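Local atomic coordinates of exodeoxyribonuclease (Neisseria meningitidis, PDB entry 2JC5), a protein that probably cleaves DNA at abasic sites during DNA repair, acting as a magnesium- or manganese-dependent phosphodiesterase of the AP/ExoA family. Residues Y202-N207 with S245-L250; I157-W162 with V216-D221; S107-S112 with C147-I152. One frame throughout, in Å; residues are numbered along the deposited sequence. Where two conformers were deposited one is given.

Interaction 1 (Y202-N207 with S245-L250); sequences YTWWSN and SDHAPL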
loop_
_atom_site.group_PDB
_atom_site.type_symbol
_atom_site.label_atom_id
_atom_site.label_comp_id
_atom_site.label_asym_id
_atom_site.label_seq_id
_atom_site.Cartn_x
_atom_site.Cartn_y
_atom_site.Cartn_z
ATOM N N TYR A 202 9.483 -2.949 -9.748
ATOM C CA TYR A 202 9.589 -3.656 -8.468
ATOM C C TYR A 202 9.590 -2.655 -7.314
ATOM O O TYR A 202 10.163 -1.576 -7.411
ATOM C CB TYR A 202 10.870 -4.498 -8.355
ATOM C CG TYR A 202 11.195 -5.429 -9.488
ATOM C CD1 TYR A 202 10.210 -6.067 -10.225
ATOM C CD2 TYR A 202 12.522 -5.708 -9.809
ATOM C CE1 TYR A 202 10.534 -6.950 -11.267
ATOM C CE2 TYR A 202 12.849 -6.577 -10.842
ATOM C CZ TYR A 202 11.861 -7.183 -11.575
ATOM O OH TYR A 202 12.222 -8.016 -12.601
ATOM N N THR A 203 8.970 -3.067 -6.213
ATOM C CA THR A 203 8.821 -2.264 -5.008
ATOM C C THR A 203 9.324 -2.951 -3.745
ATOM O O THR A 203 9.335 -2.316 -2.699
ATOM C CB THR A 203 7.341 -1.869 -4.773
ATOM O OG1 THR A 203 6.541 -3.042 -4.576
ATOM C CG2 THR A 203 6.800 -1.057 -5.944
ATOM N N TRP A 204 9.757 -4.217 -3.843
ATOM C CA TRP A 204 10.251 -4.963 -2.686
ATOM C C TRP A 204 11.393 -5.886 -3.056
ATOM O O TRP A 204 11.372 -6.514 -4.116
ATOM C CB TRP A 204 9.118 -5.803 -2.080
ATOM C CG TRP A 204 9.565 -6.621 -0.904
ATOM C CD1 TRP A 204 9.786 -6.188 0.366
ATOM C CD2 TRP A 204 9.837 -8.017 -0.907
ATOM N NE1 TRP A 204 10.196 -7.231 1.158
ATOM C CE2 TRP A 204 10.225 -8.373 0.404
ATOM C CE3 TRP A 204 9.791 -9.005 -1.888
ATOM C CZ2 TRP A 204 10.581 -9.669 0.755
ATOM C CZ3 TRP A 204 10.153 -10.292 -1.537
ATOM C CH2 TRP A 204 10.544 -10.611 -0.218
ATOM N N TRP A 205 12.382 -5.962 -2.163
ATOM C CA TRP A 205 13.498 -6.900 -2.257
ATOM C C TRP A 205 13.722 -7.401 -0.844
ATOM O O TRP A 205 13.560 -6.627 0.100
ATOM C CB TRP A 205 14.766 -6.207 -2.753
ATOM C CG TRP A 205 14.604 -5.466 -4.043
ATOM C CD1 TRP A 205 15.033 -5.873 -5.286
ATOM C CD2 TRP A 205 13.954 -4.195 -4.246
ATOM N NE1 TRP A 205 14.702 -4.926 -6.225
ATOM C CE2 TRP A 205 14.040 -3.894 -5.619
ATOM C CE3 TRP A 205 13.330 -3.275 -3.395
ATOM C CZ2 TRP A 205 13.505 -2.733 -6.157
ATOM C CZ3 TRP A 205 12.808 -2.130 -3.930
ATOM C CH2 TRP A 205 12.907 -1.859 -5.296
ATOM N N SER A 206 14.116 -8.664 -0.673
ATOM C CA SER A 206 14.105 -9.230 0.673
ATOM C C SER A 206 15.136 -8.662 1.642
ATOM O O SER A 206 14.970 -8.796 2.854
ATOM C CB SER A 206 14.206 -10.745 0.641
ATOM O OG SER A 206 15.498 -11.181 0.332
ATOM N N ASN A 207 16.205 -8.058 1.144
ATOM C CA ASN A 207 17.159 -7.379 2.009
ATOM C C ASN A 207 17.856 -6.278 1.201
ATOM O O ASN A 207 17.659 -6.169 -0.029
ATOM C CB ASN A 207 18.139 -8.409 2.610
ATOM C CG ASN A 207 18.944 -9.127 1.545
ATOM O OD1 ASN A 207 19.654 -8.482 0.771
ATOM N ND2 ASN A 207 18.830 -10.465 1.486
ATOM N N SER A 245 13.645 1.152 3.882
ATOM C CA SER A 245 12.824 0.003 4.140
ATOM C C SER A 245 13.235 -1.073 3.139
ATOM O O SER A 245 13.976 -0.771 2.191
ATOM C CB SER A 245 11.350 0.380 3.908
ATOM O OG SER A 245 10.496 -0.734 3.881
ATOM N N ASP A 246 12.735 -2.291 3.314
ATOM C CA ASP A 246 12.895 -3.322 2.271
ATOM C C ASP A 246 12.006 -3.063 1.059
ATOM O O ASP A 246 12.270 -3.616 -0.003
ATOM C CB ASP A 246 12.735 -4.764 2.793
ATOM C CG ASP A 246 11.473 -5.002 3.564
ATOM O OD1 ASP A 246 10.756 -4.050 3.917
ATOM O OD2 ASP A 246 11.228 -6.191 3.816
ATOM N N HIS A 247 11.001 -2.195 1.210
ATOM C CA HIS A 247 10.222 -1.708 0.081
ATOM C C HIS A 247 10.711 -0.331 -0.322
ATOM O O HIS A 247 11.349 0.369 0.475
ATOM C CB HIS A 247 8.752 -1.537 0.443
ATOM C CG HIS A 247 8.057 -2.797 0.846
ATOM N ND1 HIS A 247 7.076 -3.399 0.076
ATOM C CD2 HIS A 247 8.209 -3.581 1.937
ATOM C CE1 HIS A 247 6.641 -4.483 0.696
ATOM N NE2 HIS A 247 7.308 -4.616 1.828
ATOM N N ALA A 248 10.405 0.045 -1.565
ATOM C CA ALA A 248 10.583 1.423 -2.045
ATOM C C ALA A 248 9.232 2.142 -2.105
ATOM O O ALA A 248 8.222 1.531 -2.462
ATOM C CB ALA A 248 11.235 1.417 -3.433
ATOM N N PRO A 249 9.199 3.451 -1.787
ATOM C CA PRO A 249 7.950 4.203 -1.947
ATOM C C PRO A 249 7.465 4.259 -3.378
ATOM O O PRO A 249 8.260 4.444 -4.297
ATOM C CB PRO A 249 8.317 5.606 -1.452
ATOM C CG PRO A 249 9.444 5.377 -0.537
ATOM C CD PRO A 249 10.246 4.274 -1.176
ATOM N N LEU A 250 6.157 4.092 -3.545
ATOM C CA LEU A 250 5.477 4.197 -4.824
ATOM C C LEU A 250 4.750 5.527 -4.878
ATOM O O LEU A 250 3.864 5.784 -4.079
ATOM C CB LEU A 250 4.496 3.033 -4.984
ATOM C CG LEU A 250 3.554 3.059 -6.184
ATOM C CD1 LEU A 250 4.334 3.026 -7.517
ATOM C CD2 LEU A 250 2.548 1.930 -6.063
#
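W204 and H247, a predicted proton acceptor, lie obliquely against each other at the predicted active site of this DNase I-like fold, where the short strand 204-205 meets the loop leading into strand 250-254. The indole five-membered ring and the imidazole have centroids 4.4 Å apart and planes inclined by 48°. W204 CD1 stands 3.3 Å from H247 NE2, over the imidazole face but displaced to its rim, while W204 CB makes a CH-pi contact 4.1 Å from the H247 ring centroid. The other imidazole nitrogen, H247 ND1, bonds to D221. The same indole holds D246, a ligand of magnesium or manganese in other structures of this protein, although D246 binds no metal in this model. W204 NE1 donates to D246 OD2 at 3.0 Å: the oxygen lies near the indole plane, yet the donor stands 71° out of the carboxylate plane, the two planes being 72° apart. On the backbone, T203 and W204 form a classic beta bulge opposite W218, and W204 is bridged once to H247. Two bonds flank the bridge, A248 N to T203 O at 2.8 Å and W205 N to D246 O at 3.2 Å. W205 presents its ring edge, CZ3 lying 3.9 Å from A248 CB. The loop is bent as an ST turn, in which S245 OG accepts from H247 N at 3.1 Å.

Interaction 2 (I157-W162 with V216-D221); sequences IDLKNW and VGWRID. With BCN (bicine), chain C.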
loop_
_atom_site.group_PDB
_atom_site.type_symbol
_atom_site.label_atom_id
_atom_site.label_comp_id
_atom_site.label_asym_id
_atom_site.label_seq_id
_atom_site.Cartn_x
_atom_site.Cartn_y
_atom_site.Cartn_z
ATOM N N ILE A 157 6.104 -10.224 -15.503
ATOM C CA ILE A 157 6.830 -8.952 -15.515
ATOM C C ILE A 157 7.005 -8.331 -14.122
ATOM O O ILE A 157 7.903 -7.521 -13.896
ATOM C CB ILE A 157 6.131 -7.937 -16.457
ATOM C CG1 ILE A 157 6.977 -6.691 -16.690
ATOM C CG2 ILE A 157 4.742 -7.546 -15.975
ATOM C CD1 ILE A 157 6.400 -5.684 -17.655
ATOM N N ASP A 158 6.142 -8.717 -13.199
ATOM C CA ASP A 158 6.097 -8.108 -11.868
ATOM C C ASP A 158 7.100 -8.670 -10.855
ATOM O O ASP A 158 7.144 -8.209 -9.719
ATOM C CB ASP A 158 4.666 -8.210 -11.343
ATOM C CG ASP A 158 3.695 -7.429 -12.188
ATOM O OD1 ASP A 158 3.984 -6.235 -12.435
ATOM O OD2 ASP A 158 2.654 -7.994 -12.596
ATOM N N LEU A 159 7.901 -9.661 -11.241
ATOM C CA LEU A 159 8.987 -10.099 -10.369
ATOM C C LEU A 159 10.156 -10.666 -11.174
ATOM O O LEU A 159 9.995 -11.105 -12.318
ATOM C CB LEU A 159 8.483 -11.080 -9.306
ATOM C CG LEU A 159 8.133 -12.500 -9.767
ATOM C CD1 LEU A 159 7.926 -13.411 -8.574
ATOM C CD2 LEU A 159 6.887 -12.520 -10.674
ATOM N N LYS A 160 11.335 -10.626 -10.562
ATOM C CA LYS A 160 12.560 -11.041 -11.235
ATOM C C LYS A 160 12.539 -12.545 -11.506
ATOM O O LYS A 160 12.842 -12.986 -12.625
ATOM C CB LYS A 160 13.775 -10.674 -10.384
ATOM C CG LYS A 160 15.134 -11.249 -10.832
ATOM C CD LYS A 160 15.528 -10.886 -12.257
ATOM C CE LYS A 160 15.840 -9.421 -12.400
ATOM N NZ LYS A 160 16.407 -9.088 -13.750
ATOM N N ASN A 161 12.203 -13.333 -10.482
ATOM C CA ASN A 161 12.246 -14.799 -10.615
ATOM C C ASN A 161 10.841 -15.360 -10.667
ATOM O O ASN A 161 10.358 -15.954 -9.707
ATOM C CB ASN A 161 13.022 -15.422 -9.453
ATOM C CG ASN A 161 13.221 -16.906 -9.623
ATOM O OD1 ASN A 161 12.887 -17.463 -10.666
ATOM N ND2 ASN A 161 13.764 -17.553 -8.599
ATOM N N TRP A 162 10.166 -15.138 -11.777
ATOM C CA TRP A 162 8.831 -15.677 -11.942
ATOM C C TRP A 162 8.872 -17.186 -12.147
ATOM O O TRP A 162 7.956 -17.892 -11.736
ATOM C CB TRP A 162 8.098 -14.982 -13.080
ATOM C CG TRP A 162 8.655 -15.176 -14.455
ATOM C CD1 TRP A 162 9.466 -14.325 -15.122
ATOM C CD2 TRP A 162 8.370 -16.255 -15.351
ATOM N NE1 TRP A 162 9.747 -14.815 -16.363
ATOM C CE2 TRP A 162 9.071 -15.993 -16.539
ATOM C CE3 TRP A 162 7.575 -17.406 -15.268
ATOM C CZ2 TRP A 162 9.029 -16.848 -17.632
ATOM C CZ3 TRP A 162 7.547 -18.261 -16.355
ATOM C CH2 TRP A 162 8.253 -17.969 -17.517
ATOM N N VAL A 216 16.639 -8.622 -7.246
ATOM C CA VAL A 216 15.714 -9.752 -7.099
ATOM C C VAL A 216 14.430 -9.204 -6.486
ATOM O O VAL A 216 14.127 -9.405 -5.318
ATOM C CB VAL A 216 16.329 -10.890 -6.252
ATOM C CG1 VAL A 216 15.443 -12.119 -6.318
ATOM C CG2 VAL A 216 17.732 -11.233 -6.767
ATOM N N GLY A 217 13.706 -8.447 -7.297
ATOM C CA GLY A 217 12.587 -7.675 -6.814
ATOM C C GLY A 217 11.230 -8.238 -7.166
ATOM O O GLY A 217 11.083 -9.106 -8.044
ATOM N N TRP A 218 10.234 -7.708 -6.460
ATOM C CA TRP A 218 8.849 -8.004 -6.719
ATOM C C TRP A 218 8.071 -6.703 -6.686
ATOM O O TRP A 218 8.340 -5.850 -5.837
ATOM C CB TRP A 218 8.241 -8.876 -5.614
ATOM C CG TRP A 218 8.849 -10.214 -5.340
ATOM C CD1 TRP A 218 10.161 -10.509 -5.071
ATOM C CD2 TRP A 218 8.122 -11.436 -5.181
ATOM N NE1 TRP A 218 10.294 -11.854 -4.817
ATOM C CE2 TRP A 218 9.058 -12.442 -4.863
ATOM C CE3 TRP A 218 6.765 -11.782 -5.302
ATOM C CZ2 TRP A 218 8.683 -13.766 -4.661
ATOM C CZ3 TRP A 218 6.394 -13.085 -5.077
ATOM C CH2 TRP A 218 7.347 -14.069 -4.776
ATOM N N ARG A 219 7.076 -6.566 -7.560
ATOM C CA ARG A 219 6.141 -5.451 -7.472
ATOM C C ARG A 219 4.903 -5.936 -6.709
ATOM O O ARG A 219 4.006 -6.584 -7.269
ATOM C CB ARG A 219 5.751 -4.932 -8.854
ATOM C CG ARG A 219 4.915 -3.660 -8.767
ATOM C CD ARG A 219 4.673 -3.090 -10.120
ATOM N NE ARG A 219 3.738 -3.895 -10.886
ATOM C CZ ARG A 219 2.434 -3.659 -10.976
ATOM N NH1 ARG A 219 1.881 -2.618 -10.339
ATOM N NH2 ARG A 219 1.688 -4.468 -11.718
ATOM N N ILE A 220 4.894 -5.671 -5.406
ATOM C CA ILE A 220 3.794 -6.083 -4.532
ATOM C C ILE A 220 3.050 -4.902 -3.898
ATOM O O ILE A 220 2.060 -5.117 -3.198
ATOM C CB ILE A 220 4.256 -7.101 -3.468
ATOM C CG1 ILE A 220 5.397 -6.529 -2.621
ATOM C CG2 ILE A 220 4.646 -8.423 -4.136
ATOM C CD1 ILE A 220 5.788 -7.417 -1.418
ATOM N N ASP A 221 3.523 -3.678 -4.147
ATOM C CA ASP A 221 2.877 -2.455 -3.683
ATOM C C ASP A 221 2.165 -1.837 -4.866
ATOM O O ASP A 221 2.695 -1.839 -5.983
ATOM C CB ASP A 221 3.916 -1.505 -3.112
ATOM C CG ASP A 221 4.636 -2.099 -1.909
ATOM O OD1 ASP A 221 4.112 -1.967 -0.771
ATOM O OD2 ASP A 221 5.722 -2.705 -2.079
HETATM N N1 BCN C . 6.084 -12.252 0.163
HETATM C C1 BCN C . 4.608 -12.273 0.040
HETATM C C2 BCN C . 3.946 -13.166 1.062
HETATM O O21 BCN C . 2.682 -13.171 1.110
HETATM O O22 BCN C . 4.662 -13.851 1.812
HETATM C C3 BCN C . 6.605 -10.975 0.671
HETATM C C4 BCN C . 6.686 -11.038 2.184
HETATM O O4 BCN C . 7.418 -12.196 2.656
HETATM C C5 BCN C . 6.738 -12.614 -1.144
HETATM C C6 BCN C . 8.075 -13.304 -0.906
HETATM O O6 BCN C . 8.022 -14.207 0.200
HETATM O O HOH W 1 1.282 -6.469 -14.309
HETATM O O HOH W 2 11.803 -12.363 -7.772
#
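L159 and bicine take opposite faces of the W218 indole, so one ring separates a protein methyl group from a bound molecule. L159 CD1 sits 3.7 Å from the centroid of the W218 six-membered ring and only 4° off its normal, a clear CH-pi contact; across the ring, bicine C6 comes within 3.8 Å of W218 CZ2. The L159 and W218 side chains extend alongside one another. In L159, chi1 of 73° puts CG between the backbone N and the carbonyl carbon, and CD1, extended from it (chi2 169°), lies over the indole. W204, also of the bicine pocket, packs edge-to-face with W218. The backbones are joined by a single bridge, L159 with W218, on the strand 217-225 of the mixed sheet. R219 N donates to D158 O at 2.7 Å and K160 N to G217 O at 3.0 Å, pinning the 157-162 loop to that strand. Beyond this bridge lies a salt bridge: R219 NE and NH2 both reach D158 OD1, at 2.8 and 3.0 Å. The oxygen lies in the guanidinium plane, whereas both nitrogens stand above one face of the carboxylate. R193 also pairs with D158, and D190 with R219. With two arginines gathered around it, the D158 carboxylate is probably held in its ionised form, its charge shared across a small network.

Interaction 3 (S107-S112 with C147-I152); sequences SLYLPS and CGDWNI. With BCN (bicine), chain C.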
loop_
_atom_site.group_PDB
_atom_site.type_symbol
_atom_site.label_atom_id
_atom_site.label_comp_id
_atom_site.label_asym_id
_atom_site.label_seq_id
_atom_site.Cartn_x
_atom_site.Cartn_y
_atom_site.Cartn_z
ATOM N N SER A 107 -5.022 3.149 3.135
ATOM C CA SER A 107 -3.752 2.476 3.358
ATOM C C SER A 107 -4.076 1.043 3.797
ATOM O O SER A 107 -4.776 0.851 4.793
ATOM C CB SER A 107 -2.933 3.164 4.428
ATOM O OG SER A 107 -1.654 2.531 4.461
ATOM N N LEU A 108 -3.549 0.070 3.042
ATOM C CA LEU A 108 -3.860 -1.342 3.180
ATOM C C LEU A 108 -2.591 -2.148 3.359
ATOM O O LEU A 108 -1.658 -1.983 2.595
ATOM C CB LEU A 108 -4.544 -1.833 1.899
ATOM C CG LEU A 108 -4.782 -3.348 1.785
ATOM C CD1 LEU A 108 -5.851 -3.827 2.742
ATOM C CD2 LEU A 108 -5.150 -3.744 0.351
ATOM N N TYR A 109 -2.575 -3.037 4.349
ATOM C CA TYR A 109 -1.486 -3.980 4.531
ATOM C C TYR A 109 -2.088 -5.376 4.494
ATOM O O TYR A 109 -2.650 -5.862 5.486
ATOM C CB TYR A 109 -0.747 -3.730 5.832
ATOM C CG TYR A 109 0.458 -4.608 6.071
ATOM C CD1 TYR A 109 1.282 -5.023 5.031
ATOM C CD2 TYR A 109 0.767 -5.022 7.337
ATOM C CE1 TYR A 109 2.372 -5.800 5.260
ATOM C CE2 TYR A 109 1.852 -5.819 7.575
ATOM C CZ TYR A 109 2.657 -6.207 6.541
ATOM O OH TYR A 109 3.753 -7.009 6.790
ATOM N N LEU A 110 -1.996 -6.000 3.322
ATOM C CA LEU A 110 -2.590 -7.318 3.101
ATOM C C LEU A 110 -1.711 -8.392 3.757
ATOM O O LEU A 110 -0.503 -8.293 3.704
ATOM C CB LEU A 110 -2.748 -7.537 1.602
ATOM C CG LEU A 110 -3.794 -8.519 1.117
ATOM C CD1 LEU A 110 -4.354 -8.066 -0.237
ATOM C CD2 LEU A 110 -3.172 -9.909 1.030
ATOM N N PRO A 111 -2.301 -9.381 4.450
ATOM C CA PRO A 111 -1.484 -10.389 5.129
ATOM C C PRO A 111 -0.521 -11.122 4.198
ATOM O O PRO A 111 -0.876 -11.417 3.044
ATOM C CB PRO A 111 -2.530 -11.387 5.665
ATOM C CG PRO A 111 -3.772 -10.623 5.773
ATOM C CD PRO A 111 -3.740 -9.633 4.646
ATOM N N SER A 112 0.681 -11.398 4.680
ATOM C CA SER A 112 1.628 -12.235 3.962
ATOM C C SER A 112 1.371 -13.693 4.316
ATOM O O SER A 112 0.897 -14.007 5.407
ATOM C CB SER A 112 3.056 -11.852 4.300
ATOM O OG SER A 112 3.246 -11.866 5.692
ATOM N N CYS A 147 -4.109 2.371 -1.679
ATOM C CA CYS A 147 -2.672 2.250 -1.603
ATOM C C CYS A 147 -2.293 1.111 -0.696
ATOM O O CYS A 147 -2.879 0.946 0.370
ATOM C CB CYS A 147 -2.051 3.483 -0.971
ATOM S SG CYS A 147 -2.092 4.953 -1.919
ATOM N N GLY A 148 -1.250 0.376 -1.056
ATOM C CA GLY A 148 -0.572 -0.375 -0.037
ATOM C C GLY A 148 0.211 -1.546 -0.531
ATOM O O GLY A 148 0.558 -1.636 -1.705
ATOM N N ASP A 149 0.497 -2.424 0.419
ATOM C CA ASP A 149 1.273 -3.617 0.185
ATOM C C ASP A 149 0.274 -4.751 0.100
ATOM O O ASP A 149 -0.349 -5.114 1.097
ATOM C CB ASP A 149 2.243 -3.816 1.334
ATOM C CG ASP A 149 3.048 -5.089 1.240
ATOM O OD1 ASP A 149 2.875 -5.877 0.287
ATOM O OD2 ASP A 149 3.893 -5.310 2.148
ATOM N N TRP A 150 0.063 -5.225 -1.121
ATOM C CA TRP A 150 -0.937 -6.243 -1.412
ATOM C C TRP A 150 -0.341 -7.636 -1.351
ATOM O O TRP A 150 -1.081 -8.612 -1.433
ATOM C CB TRP A 150 -1.580 -6.003 -2.781
ATOM C CG TRP A 150 -2.413 -4.746 -2.862
ATOM C CD1 TRP A 150 -1.994 -3.465 -2.647
ATOM C CD2 TRP A 150 -3.799 -4.658 -3.197
ATOM N NE1 TRP A 150 -3.039 -2.586 -2.817
ATOM C CE2 TRP A 150 -4.153 -3.293 -3.180
ATOM C CE3 TRP A 150 -4.777 -5.598 -3.536
ATOM C CZ2 TRP A 150 -5.442 -2.858 -3.456
ATOM C CZ3 TRP A 150 -6.049 -5.151 -3.834
ATOM C CH2 TRP A 150 -6.365 -3.805 -3.778
ATOM N N ASN A 151 0.984 -7.736 -1.258
ATOM C CA ASN A 151 1.662 -9.027 -1.060
ATOM C C ASN A 151 1.377 -10.031 -2.175
ATOM O O ASN A 151 1.528 -11.241 -1.995
ATOM C CB ASN A 151 1.341 -9.595 0.338
ATOM C CG ASN A 151 2.346 -9.188 1.397
ATOM O OD1 ASN A 151 1.976 -8.809 2.519
ATOM N ND2 ASN A 151 3.606 -9.276 1.065
ATOM N N ILE A 152 1.065 -9.514 -3.368
ATOM C CA ILE A 152 0.834 -10.365 -4.546
ATOM C C ILE A 152 1.446 -9.658 -5.757
ATOM O O ILE A 152 1.177 -8.482 -5.965
ATOM C CB ILE A 152 -0.654 -10.595 -4.823
ATOM C CG1 ILE A 152 -1.341 -11.284 -3.639
ATOM C CG2 ILE A 152 -0.833 -11.430 -6.086
ATOM C CD1 ILE A 152 -2.862 -11.197 -3.716
HETATM N N1 BCN C . 6.084 -12.252 0.163
HETATM C C1 BCN C . 4.608 -12.273 0.040
HETATM C C2 BCN C . 3.946 -13.166 1.062
HETATM O O21 BCN C . 2.682 -13.171 1.110
HETATM O O22 BCN C . 4.662 -13.851 1.812
HETATM C C3 BCN C . 6.605 -10.975 0.671
HETATM C C4 BCN C . 6.686 -11.038 2.184
HETATM O O4 BCN C . 7.418 -12.196 2.656
HETATM C C5 BCN C . 6.738 -12.614 -1.144
HETATM C C6 BCN C . 8.075 -13.304 -0.906
HETATM O O6 BCN C . 8.022 -14.207 0.200
#
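D149 and Y109 stand next to each other in the predicted active site. Their side chains run side by side in the same direction, both with CG anti to the backbone N (chi1 176° for D149, -176° for Y109). D149 OD2 lies at the edge of the phenol ring, near its plane and 3.5 Å from Y109 CE1; D149 OD2 accepts a hydrogen bond from N8, a predicted magnesium ligand. The backbones beneath them are parallel, with S107 bridged to C147, L108 to G148 and Y109 to D149. L108 N donates to C147 O at 2.9 Å, D149 N to L108 O at 3.1 Å, and L110 N to D149 O at 2.9 Å. A CB on G148 would collide with L108 O, and the lack of a side chain lets G148 CA come to 3.3 Å from L108 O. Strand 143-147, the parallel neighbour of 103-109 in the mixed sheet of the DNase I-like fold, ends here, and the chain turns a corner at G148. On the side away from Y109 and D149, the leucines and W150 pack into the core. L108 CD2 lies over the centre of the W150 six-membered ring, 3.9 Å from its centroid, and the two side chains cross at about a right angle. L110 CD1 approaches the same indole obliquely, 4.1 Å from W150 CE3. F126 and F130 of helix 117-139 lie against L108, and W178 of helix 173-184 against W150. At the far end, S112 and N151 border the bicine pocket. The main chain of S112 meets the ligand carboxylate, S112 CA lying 3.2 Å from bicine O21, while K123 hydrogen-bonds to both bicine and N151 O.

Along the chain interaction 3 closes first; interactions 2 and 1 follow with alternating segments. Their centres are 10 Å (1 and 2), 13 Å (1 and 3) and 15 Å (2 and 3) apart. All reach the mixed sheet that contains strands 103-109 and 217-225, all three contribute to the bicine pocket, through W204, W218, and S112 with N151, and the 245-250 segment of interaction 1 leads into strand 250-254 of the other sheet. D221 joins interaction 2 to both others: D221 OD2 is 2.6 Å from T203 OG1, and D221 OD1 is 3.4 Å from D149 CB. H247 CE1 approaches D149 OD2 to 3.2 Å, consistent with one predicted catalytic centre built from distant segments.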